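Local coordinates for protein 3,6-diketocamphane 1,6-monooxygenase (Pseudomonas putida, PDB 4UWM) that carries out the FMN-dependent Baeyer-Villiger oxygenation of (1S,4S)-bornane-2,5-dione to its lactone, a step by which Pseudomonas putida degrades (-)-camphor, at residues 147-152 with 166-171; 266-271 with 319-324; 300-305 with 311-316; 332-335 with 340-343. All coordinates share one frame; numbering follows the deposited sequence. Where two conformers were deposited one is given.

Contact 1 (147-152 with 166-171)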
# COMPACT_ATOMS: atom_id res chain seq x y z
N LEU A 147 -18.67 3.90 2.37
CA LEU A 147 -18.41 5.21 2.97
C LEU A 147 -19.08 5.32 4.34
O LEU A 147 -18.50 5.84 5.29
CB LEU A 147 -18.92 6.32 2.04
CG LEU A 147 -18.81 7.76 2.52
CD1 LEU A 147 -17.36 8.15 2.82
CD2 LEU A 147 -19.39 8.66 1.45
N PHE A 148 -20.31 4.80 4.44
CA PHE A 148 -21.03 4.76 5.73
C PHE A 148 -20.16 4.09 6.79
O PHE A 148 -19.95 4.66 7.86
CB PHE A 148 -22.37 4.03 5.57
CG PHE A 148 -23.09 3.77 6.87
CD1 PHE A 148 -23.83 4.77 7.49
CD2 PHE A 148 -23.04 2.51 7.47
CE1 PHE A 148 -24.51 4.53 8.67
CE2 PHE A 148 -23.71 2.26 8.66
CZ PHE A 148 -24.45 3.28 9.26
N ILE A 149 -19.63 2.90 6.46
CA ILE A 149 -18.72 2.16 7.36
C ILE A 149 -17.42 2.90 7.67
O ILE A 149 -17.05 3.03 8.85
CB ILE A 149 -18.43 0.73 6.81
CG1 ILE A 149 -19.72 -0.09 6.78
CG2 ILE A 149 -17.32 0.03 7.61
CD1 ILE A 149 -19.69 -1.36 5.93
N MET A 150 -16.72 3.38 6.64
CA MET A 150 -15.43 4.01 6.86
C MET A 150 -15.51 5.23 7.77
O MET A 150 -14.66 5.41 8.64
CB MET A 150 -14.75 4.39 5.51
CG MET A 150 -14.46 3.17 4.62
SD MET A 150 -13.09 3.55 3.46
CE MET A 150 -13.86 4.76 2.41
N GLU A 151 -16.51 6.08 7.56
CA GLU A 151 -16.68 7.26 8.42
C GLU A 151 -16.85 6.86 9.89
O GLU A 151 -16.38 7.56 10.78
CB GLU A 151 -17.89 8.08 7.98
CG GLU A 151 -17.73 8.69 6.61
CD GLU A 151 -19.00 9.34 6.08
OE1 GLU A 151 -20.12 8.88 6.42
OE2 GLU A 151 -18.87 10.28 5.29
N LYS A 152 -17.53 5.74 10.13
CA LYS A 152 -17.71 5.28 11.52
C LYS A 152 -16.42 4.68 12.10
O LYS A 152 -16.10 4.87 13.29
CB LYS A 152 -18.92 4.34 11.62
CG LYS A 152 -20.23 5.01 11.25
CD LYS A 152 -21.36 3.99 11.10
CE LYS A 152 -21.93 3.59 12.46
NZ LYS A 152 -22.61 4.74 13.13
N TRP A 166 -21.08 -5.79 3.12
CA TRP A 166 -20.03 -6.14 4.08
C TRP A 166 -20.52 -6.24 5.51
O TRP A 166 -21.47 -5.56 5.89
CB TRP A 166 -18.91 -5.09 4.09
CG TRP A 166 -18.21 -4.92 2.78
CD1 TRP A 166 -17.22 -5.70 2.27
CD2 TRP A 166 -18.46 -3.89 1.82
NE1 TRP A 166 -16.82 -5.21 1.05
CE2 TRP A 166 -17.55 -4.09 0.75
CE3 TRP A 166 -19.34 -2.80 1.76
CZ2 TRP A 166 -17.50 -3.26 -0.37
CZ3 TRP A 166 -19.28 -1.95 0.62
CH2 TRP A 166 -18.37 -2.20 -0.42
N ASP A 167 -19.82 -7.03 6.30
CA ASP A 167 -19.89 -6.90 7.76
C ASP A 167 -18.65 -6.15 8.25
O ASP A 167 -17.54 -6.42 7.80
CB ASP A 167 -19.93 -8.29 8.41
CG ASP A 167 -21.17 -9.06 8.03
OD1 ASP A 167 -22.23 -8.43 7.85
OD2 ASP A 167 -21.07 -10.28 7.88
N ALA A 168 -18.84 -5.21 9.16
CA ALA A 168 -17.74 -4.42 9.68
C ALA A 168 -18.11 -3.82 11.02
O ALA A 168 -19.29 -3.73 11.35
CB ALA A 168 -17.38 -3.32 8.69
N GLY A 169 -17.13 -3.39 11.79
CA GLY A 169 -17.44 -2.68 13.02
C GLY A 169 -16.25 -2.08 13.72
O GLY A 169 -15.14 -2.05 13.18
N TYR A 170 -16.49 -1.53 14.90
CA TYR A 170 -15.40 -1.00 15.72
C TYR A 170 -15.59 -1.55 17.14
O TYR A 170 -16.67 -1.40 17.69
CB TYR A 170 -15.37 0.53 15.71
CG TYR A 170 -14.10 1.07 16.33
CD1 TYR A 170 -12.90 1.17 15.59
CD2 TYR A 170 -14.06 1.42 17.67
CE1 TYR A 170 -11.73 1.64 16.19
CE2 TYR A 170 -12.91 1.87 18.27
CZ TYR A 170 -11.74 1.99 17.54
OH TYR A 170 -10.62 2.45 18.21
N PRO A 171 -14.55 -2.20 17.71
CA PRO A 171 -14.73 -2.93 18.97
C PRO A 171 -14.68 -2.04 20.21
O PRO A 171 -14.14 -0.93 20.18
CB PRO A 171 -13.55 -3.91 18.99
CG PRO A 171 -12.48 -3.20 18.24
CD PRO A 171 -13.17 -2.35 17.19
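Ile-149 points from the helix onto the strand, and its two ends split the contact. The tight end is the branch methyl: CG2 of Ile-149 lies 3.5 Å from CB of Ala-168, while CD1 of the same isoleucine passes 4.1 Å from that CB. With CG2 anti to the backbone N and CG1 placed beside it (chi1 -64°), the branch faces the alanine and the longer arm runs on toward Trp-166. There the fit is slacker: CD1 of Ile-149 stops 4.2 Å from CB of Trp-166 and approaches the indole obliquely. Pro-85 and His-161 pack against the same isoleucine, closing this apolar end.

Toward the other end of the helix segment the contact loosens, with Lys-152 partly exposed and Phe-148 exposed. The chain of Lys-152 leads away from the strand and lays CD over one face of the Phe-148 ring, 3.6 Å above its plane, while the ammonium group makes a cation-pi contact with Phe-159. Asp-167, pointing away from the helix, forms a salt bridge with Lys-137 of the second subunit. A beta hairpin, 159-162 with 167-170, thus packs on helix 139-155 and also meets the second subunit.

Contact 2 (266-271 with 319-324)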
# COMPACT_ATOMS: atom_id res chain seq x y z
N LYS A 266 5.35 28.04 -30.84
CA LYS A 266 5.77 27.15 -31.90
C LYS A 266 6.39 25.87 -31.35
O LYS A 266 6.06 24.77 -31.80
CB LYS A 266 6.73 27.86 -32.86
CG LYS A 266 6.42 27.64 -34.33
CD LYS A 266 5.32 28.57 -34.80
CE LYS A 266 4.81 28.17 -36.18
NZ LYS A 266 5.93 27.70 -37.04
N GLU A 267 7.28 25.99 -30.36
CA GLU A 267 7.91 24.78 -29.84
C GLU A 267 7.01 24.00 -28.87
O GLU A 267 7.11 22.78 -28.79
CB GLU A 267 9.29 25.04 -29.24
CG GLU A 267 10.30 24.02 -29.74
CD GLU A 267 11.31 23.58 -28.70
OE1 GLU A 267 11.76 24.41 -27.89
OE2 GLU A 267 11.67 22.38 -28.72
N ALA A 268 6.13 24.69 -28.17
CA ALA A 268 5.15 24.02 -27.31
C ALA A 268 4.25 23.11 -28.14
O ALA A 268 4.10 21.93 -27.84
CB ALA A 268 4.32 25.04 -26.54
N LYS A 269 3.67 23.65 -29.21
CA LYS A 269 2.86 22.85 -30.13
C LYS A 269 3.65 21.67 -30.70
O LYS A 269 3.14 20.56 -30.76
CB LYS A 269 2.26 23.72 -31.26
CG LYS A 269 1.50 22.92 -32.30
CD LYS A 269 0.67 23.79 -33.24
CE LYS A 269 0.05 22.92 -34.32
NZ LYS A 269 -1.06 23.59 -35.04
N ARG A 270 4.89 21.93 -31.12
CA ARG A 270 5.72 20.89 -31.74
C ARG A 270 6.04 19.77 -30.76
O ARG A 270 5.98 18.59 -31.11
CB ARG A 270 7.00 21.47 -32.33
CG ARG A 270 7.71 20.52 -33.29
CD ARG A 270 9.09 21.04 -33.70
NE ARG A 270 9.97 21.23 -32.55
CZ ARG A 270 10.50 20.24 -31.83
NH1 ARG A 270 10.23 18.97 -32.13
NH2 ARG A 270 11.28 20.53 -30.80
N LEU A 271 6.38 20.13 -29.52
CA LEU A 271 6.69 19.15 -28.49
C LEU A 271 5.49 18.25 -28.15
O LEU A 271 5.66 17.05 -27.91
CB LEU A 271 7.25 19.85 -27.24
CG LEU A 271 8.70 20.34 -27.34
CD1 LEU A 271 9.02 21.33 -26.24
CD2 LEU A 271 9.73 19.22 -27.38
N PHE A 319 -6.46 21.78 -25.88
CA PHE A 319 -5.36 21.69 -24.93
C PHE A 319 -4.89 23.07 -24.56
O PHE A 319 -4.98 24.00 -25.35
CB PHE A 319 -4.16 20.93 -25.51
CG PHE A 319 -4.44 19.51 -25.85
CD1 PHE A 319 -5.63 18.89 -25.48
CD2 PHE A 319 -3.48 18.76 -26.51
CE1 PHE A 319 -5.87 17.56 -25.79
CE2 PHE A 319 -3.71 17.42 -26.83
CZ PHE A 319 -4.90 16.83 -26.46
N LEU A 320 -4.39 23.20 -23.34
CA LEU A 320 -3.84 24.45 -22.89
C LEU A 320 -2.35 24.44 -23.20
O LEU A 320 -1.53 24.15 -22.33
CB LEU A 320 -4.12 24.64 -21.39
CG LEU A 320 -5.61 24.71 -21.03
CD1 LEU A 320 -5.79 24.85 -19.52
CD2 LEU A 320 -6.30 25.86 -21.75
N VAL A 321 -2.02 24.76 -24.46
CA VAL A 321 -0.65 24.67 -25.00
C VAL A 321 -0.14 26.02 -25.56
O VAL A 321 -0.90 26.77 -26.18
CB VAL A 321 -0.58 23.59 -26.10
CG1 VAL A 321 0.81 23.51 -26.75
CG2 VAL A 321 -0.95 22.23 -25.54
N GLY A 322 1.14 26.31 -25.35
CA GLY A 322 1.77 27.53 -25.86
C GLY A 322 2.86 28.05 -24.95
O GLY A 322 3.41 27.31 -24.14
N SER A 323 3.19 29.33 -25.10
CA SER A 323 4.13 30.00 -24.21
C SER A 323 3.40 30.35 -22.92
O SER A 323 2.17 30.30 -22.89
CB SER A 323 4.62 31.29 -24.86
OG SER A 323 3.53 32.19 -24.98
N PRO A 324 4.14 30.73 -21.86
CA PRO A 324 3.50 31.16 -20.63
C PRO A 324 2.37 32.17 -20.82
O PRO A 324 1.32 32.04 -20.18
CB PRO A 324 4.65 31.75 -19.82
CG PRO A 324 5.82 30.91 -20.23
CD PRO A 324 5.60 30.58 -21.69
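Val-321 holds CG1 anti to its backbone N (chi1 177°), which brings that methyl against the backbone of Ala-268. CG1 of Val-321 comes to 3.7 Å from the carbonyl carbon of Ala-268, 3.8 Å from N of Lys-269 and 3.8 Å from CB of Ala-268, so a single methyl sits against one peptide group of the helix and the side chain beside it. From the helix, Ala-268 answers with its lone methyl, CB, which lies 3.4 Å from O of Gly-322 and 3.6 Å from N of Gly-322.

These small groups allow a close approach. The CA atoms of Ala-268 and Gly-322 are 5.1 Å apart, and the axes of the short helix and strand segments pass at 6.7 Å with 126° between their directions. At the backbone angles of Gly-322 (phi 148°) a side chain would run into the preceding carbonyl oxygen, a local reason for a residue without one.

Lys-269, whose N meets the valine, is fully extended and carries its ammonium group away from the strand to Asp-316 and Glu-312, with which it forms salt bridges. Ser-323, whose N is bonded to Asp-265 OD1, caps the start of helix 324-338. Helix 265-274, which follows strand 254-261, packs on Val-321 and Gly-322 of strand 320-322: a helix-on-strand pairing within a parallel beta-alpha-beta connection, in which 320-322 is an extra strand added in parallel to barrel strand 254-261, beside the TIM barrel of the bacterial luciferase family.

Contact 3 (300-305 with 311-316)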
# COMPACT_ATOMS: atom_id res chain seq x y z
N LYS A 300 -18.53 21.26 -30.71
CA LYS A 300 -19.56 22.28 -30.50
C LYS A 300 -18.90 23.61 -30.18
O LYS A 300 -19.27 24.63 -30.75
CB LYS A 300 -20.51 21.87 -29.37
CG LYS A 300 -21.94 22.35 -29.56
CD LYS A 300 -22.49 23.05 -28.33
CE LYS A 300 -21.89 24.44 -28.17
NZ LYS A 300 -22.65 25.29 -27.22
N ASP A 301 -17.92 23.59 -29.28
CA ASP A 301 -17.24 24.81 -28.84
C ASP A 301 -16.53 25.57 -29.95
O ASP A 301 -16.58 26.79 -29.99
CB ASP A 301 -16.23 24.50 -27.72
CG ASP A 301 -16.90 24.30 -26.36
OD1 ASP A 301 -18.09 24.65 -26.20
OD2 ASP A 301 -16.23 23.80 -25.45
N ALA A 302 -15.86 24.84 -30.85
CA ALA A 302 -15.06 25.47 -31.89
C ALA A 302 -15.82 25.57 -33.22
O ALA A 302 -15.30 26.08 -34.21
CB ALA A 302 -13.75 24.74 -32.06
N GLY A 303 -17.05 25.07 -33.23
CA GLY A 303 -17.95 25.21 -34.37
C GLY A 303 -17.72 24.21 -35.49
O GLY A 303 -18.42 24.25 -36.50
N ILE A 304 -16.74 23.32 -35.32
CA ILE A 304 -16.46 22.30 -36.33
C ILE A 304 -17.36 21.08 -36.14
O ILE A 304 -18.14 21.01 -35.19
CB ILE A 304 -14.97 21.87 -36.35
CG1 ILE A 304 -14.65 20.92 -35.18
CG2 ILE A 304 -14.04 23.08 -36.38
CD1 ILE A 304 -13.52 19.95 -35.46
N ASP A 305 -17.24 20.12 -37.05
CA ASP A 305 -17.93 18.84 -36.95
C ASP A 305 -17.02 17.86 -36.21
O ASP A 305 -15.82 17.82 -36.48
CB ASP A 305 -18.23 18.31 -38.36
CG ASP A 305 -19.19 17.14 -38.36
OD1 ASP A 305 -18.83 16.06 -37.85
OD2 ASP A 305 -20.30 17.30 -38.89
N LEU A 311 -5.83 15.23 -33.78
CA LEU A 311 -4.81 15.68 -32.84
C LEU A 311 -4.56 17.19 -32.91
O LEU A 311 -4.62 17.88 -31.90
CB LEU A 311 -3.50 14.90 -33.04
CG LEU A 311 -2.29 15.23 -32.17
CD1 LEU A 311 -2.63 15.23 -30.68
CD2 LEU A 311 -1.17 14.25 -32.48
N GLU A 312 -4.31 17.69 -34.12
CA GLU A 312 -4.02 19.10 -34.31
C GLU A 312 -5.18 20.00 -33.89
O GLU A 312 -4.96 21.07 -33.32
CB GLU A 312 -3.60 19.40 -35.76
CG GLU A 312 -3.18 20.84 -35.99
CD GLU A 312 -2.39 21.05 -37.27
OE1 GLU A 312 -2.68 20.37 -38.28
OE2 GLU A 312 -1.47 21.90 -37.26
N PHE A 313 -6.41 19.55 -34.15
CA PHE A 313 -7.56 20.28 -33.66
C PHE A 313 -7.51 20.44 -32.13
O PHE A 313 -7.72 21.53 -31.60
CB PHE A 313 -8.87 19.61 -34.07
CG PHE A 313 -10.06 20.08 -33.27
CD1 PHE A 313 -10.59 21.35 -33.48
CD2 PHE A 313 -10.61 19.27 -32.28
CE1 PHE A 313 -11.67 21.80 -32.72
CE2 PHE A 313 -11.69 19.72 -31.52
CZ PHE A 313 -12.21 20.98 -31.74
N LEU A 314 -7.23 19.33 -31.44
CA LEU A 314 -7.14 19.32 -29.98
C LEU A 314 -6.01 20.23 -29.50
O LEU A 314 -6.21 21.06 -28.62
CB LEU A 314 -6.95 17.88 -29.45
CG LEU A 314 -8.10 16.89 -29.63
CD1 LEU A 314 -7.72 15.49 -29.15
CD2 LEU A 314 -9.37 17.35 -28.91
N VAL A 315 -4.84 20.10 -30.12
CA VAL A 315 -3.70 20.95 -29.76
C VAL A 315 -3.98 22.44 -29.95
O VAL A 315 -3.59 23.26 -29.11
CB VAL A 315 -2.43 20.52 -30.52
CG1 VAL A 315 -1.23 21.35 -30.10
CG2 VAL A 315 -2.14 19.05 -30.27
N ASP A 316 -4.69 22.78 -31.02
CA ASP A 316 -4.97 24.18 -31.36
C ASP A 316 -6.12 24.84 -30.59
O ASP A 316 -6.09 26.04 -30.32
CB ASP A 316 -5.24 24.31 -32.87
CG ASP A 316 -3.99 24.11 -33.71
OD1 ASP A 316 -2.89 24.47 -33.26
OD2 ASP A 316 -4.11 23.59 -34.84
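The ring of Phe-313 takes Ile-304 on one face and Ala-302 at its edge. CD1 of Ile-304 sits over the face, 3.9 Å from the ring centroid of Phe-313 and 14° off the normal, a CH-pi contact displaced a little toward the rim. CB of Ala-302 lies in the ring plane and meets CE1 of Phe-313 at 3.7 Å. The same CE1 is also 3.8 Å from CD1 of Ile-304, so this one corner of the ring is gripped from above and from the side.

Phe-313 reaches across because CG stands anti to its backbone N (chi1 163°), throwing the ring outward from helix 311-317. Ile-304 comes from the opposite direction, with CG1 wedged between its own backbone N and carbonyl carbon (chi1 77°), and extends CD1 over the ring. Gly-303, the first residue past the helix and at positive phi, turns the chain between Ala-302 and Ile-304. Tyr-298 and Val-318 also pack on Phe-313, which is buried although Ala-302 lies at the exposed surface. A serine in place of Phe-313 would probably leave the methyls of Ile-304 and Ala-302 without the ring they pack against and the linking turn less firmly held to the helix.

Asp-310 OD1 accepts a hydrogen bond from Phe-313 N, consistent with an N-cap of the second helix. The C-terminal end of helix 296-302 and the loop after it thus fold back on helix 311-317, within the largely helical excursion between barrel strand 254-261 and the short strand 320-322 that pairs beside it.

Contact 4 (332-335 with 340-343)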
# COMPACT_ATOMS: atom_id res chain seq x y z
N ASN A 332 -7.55 32.55 -18.92
CA ASN A 332 -8.41 33.72 -18.69
C ASN A 332 -9.72 33.68 -19.49
O ASN A 332 -10.80 33.91 -18.93
CB ASN A 332 -7.65 35.02 -18.97
CG ASN A 332 -6.59 35.30 -17.93
OD1 ASN A 332 -6.87 35.28 -16.73
ND2 ASN A 332 -5.38 35.58 -18.38
N ALA A 333 -9.61 33.36 -20.78
CA ALA A 333 -10.78 33.14 -21.64
C ALA A 333 -11.73 32.10 -21.05
O ALA A 333 -12.94 32.32 -21.02
CB ALA A 333 -10.36 32.74 -23.05
N LEU A 334 -11.19 30.98 -20.57
CA LEU A 334 -12.02 29.94 -19.94
C LEU A 334 -12.67 30.44 -18.67
O LEU A 334 -13.85 30.17 -18.43
CB LEU A 334 -11.21 28.68 -19.64
CG LEU A 334 -10.84 27.83 -20.85
CD1 LEU A 334 -9.65 26.95 -20.52
CD2 LEU A 334 -12.04 27.01 -21.29
N PHE A 335 -11.90 31.17 -17.86
CA PHE A 335 -12.38 31.75 -16.61
C PHE A 335 -13.52 32.74 -16.84
O PHE A 335 -14.52 32.70 -16.12
CB PHE A 335 -11.25 32.42 -15.84
CG PHE A 335 -10.59 31.52 -14.82
CD1 PHE A 335 -10.11 30.26 -15.18
CD2 PHE A 335 -10.43 31.94 -13.51
CE1 PHE A 335 -9.50 29.44 -14.25
CE2 PHE A 335 -9.82 31.13 -12.57
CZ PHE A 335 -9.35 29.88 -12.94
N GLY A 340 -14.43 29.89 -13.74
CA GLY A 340 -13.14 29.37 -13.28
C GLY A 340 -13.20 28.18 -12.32
O GLY A 340 -14.25 27.54 -12.16
N TRP A 341 -12.07 27.91 -11.67
CA TRP A 341 -11.90 26.76 -10.78
C TRP A 341 -10.71 27.03 -9.89
O TRP A 341 -9.94 27.95 -10.14
CB TRP A 341 -11.65 25.48 -11.59
CG TRP A 341 -10.48 25.60 -12.56
CD1 TRP A 341 -9.15 25.52 -12.27
CD2 TRP A 341 -10.57 25.86 -13.97
NE1 TRP A 341 -8.40 25.70 -13.40
CE2 TRP A 341 -9.24 25.90 -14.46
CE3 TRP A 341 -11.63 26.05 -14.87
CZ2 TRP A 341 -8.95 26.14 -15.81
CZ3 TRP A 341 -11.33 26.28 -16.21
CH2 TRP A 341 -10.01 26.32 -16.66
N GLY A 342 -10.56 26.23 -8.84
CA GLY A 342 -9.46 26.42 -7.90
C GLY A 342 -8.13 25.77 -8.26
O GLY A 342 -7.08 26.31 -7.91
N THR A 343 -8.16 24.60 -8.91
CA THR A 343 -6.91 23.88 -9.24
C THR A 343 -6.91 23.43 -10.68
O THR A 343 -7.86 22.79 -11.16
CB THR A 343 -6.67 22.63 -8.32
OG1 THR A 343 -6.59 23.04 -6.95
CG2 THR A 343 -5.34 21.95 -8.68
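Phe-335 sends its ring out from helix 324-338 so that Gly-340 lies over its face and Trp-341 at its edge. Its CB simply delivers the ring, with chi1 at -93°, turned away from the nearest staggered position. Beyond it, CG and both CD atoms stand over Gly-340, whose CA is 3.5 Å from the ring centroid of Phe-335 and only 4° off the normal: a CH-pi contact over the middle of the face. Farther out the two sides diverge. CE1 of Phe-335 points into the face of the Trp-341 indole, 3.6 Å from CE2 of Trp-341, whereas CE2 of Phe-335 remains near Gly-340. At the tip, CZ of Phe-335 lies 3.5 Å from O of Trp-341 and 3.6 Å from N of Trp-341. That carbonyl oxygen is buried and finds no hydrogen-bonding partner in the model.

The rings form a T-shaped pair, the edge of Phe-335 to the face of Trp-341, with planes at 68° and the six-membered rings' centroids 4.8 Å apart. CD1 of Leu-334 meets the indole edge, 3.9 Å from CH2 of Trp-341. A CB on Gly-340 would collide with CD2 of Phe-335. Replacing Phe-335 by an alanine would probably open a gap over Gly-340 and take the edge partner from the indole face, which would be less firmly held.

Thr-338 OG1 bonds both Leu-334 O and Gly-340 N, drawing the turn together. Met-3 and Ile-373 pack on the phenylalanine, and Met-3 also touches Trp-341. This is an alpha-beta turn of the TIM barrel, the one that leads helix 324-338 into strand 343-347.

In the fold
Contacts 2, 3 and 4 gather within about 19 Å of one another, centre to centre. Contact 1 lies on the opposite side of the chain's centre, about 38 to 48 Å from them. Along the chain contact 1 closes first; contact 2 then opens, with contact 3 nested in the loop it closes, and contact 4 follows. Contact 2 touches both its neighbours, contact 3 through Lys-269, on which Val-315 packs, and contact 4 where Leu-320 meets Leu-334, while contacts 3 and 4 stay about 7 Å apart at nearest atoms. So the helical excursion after strand 254-261 is linked to the last helix-to-strand turn through strand 320-322, whereas contact 1 joins a hairpin to helix 139-155 near the subunit interface.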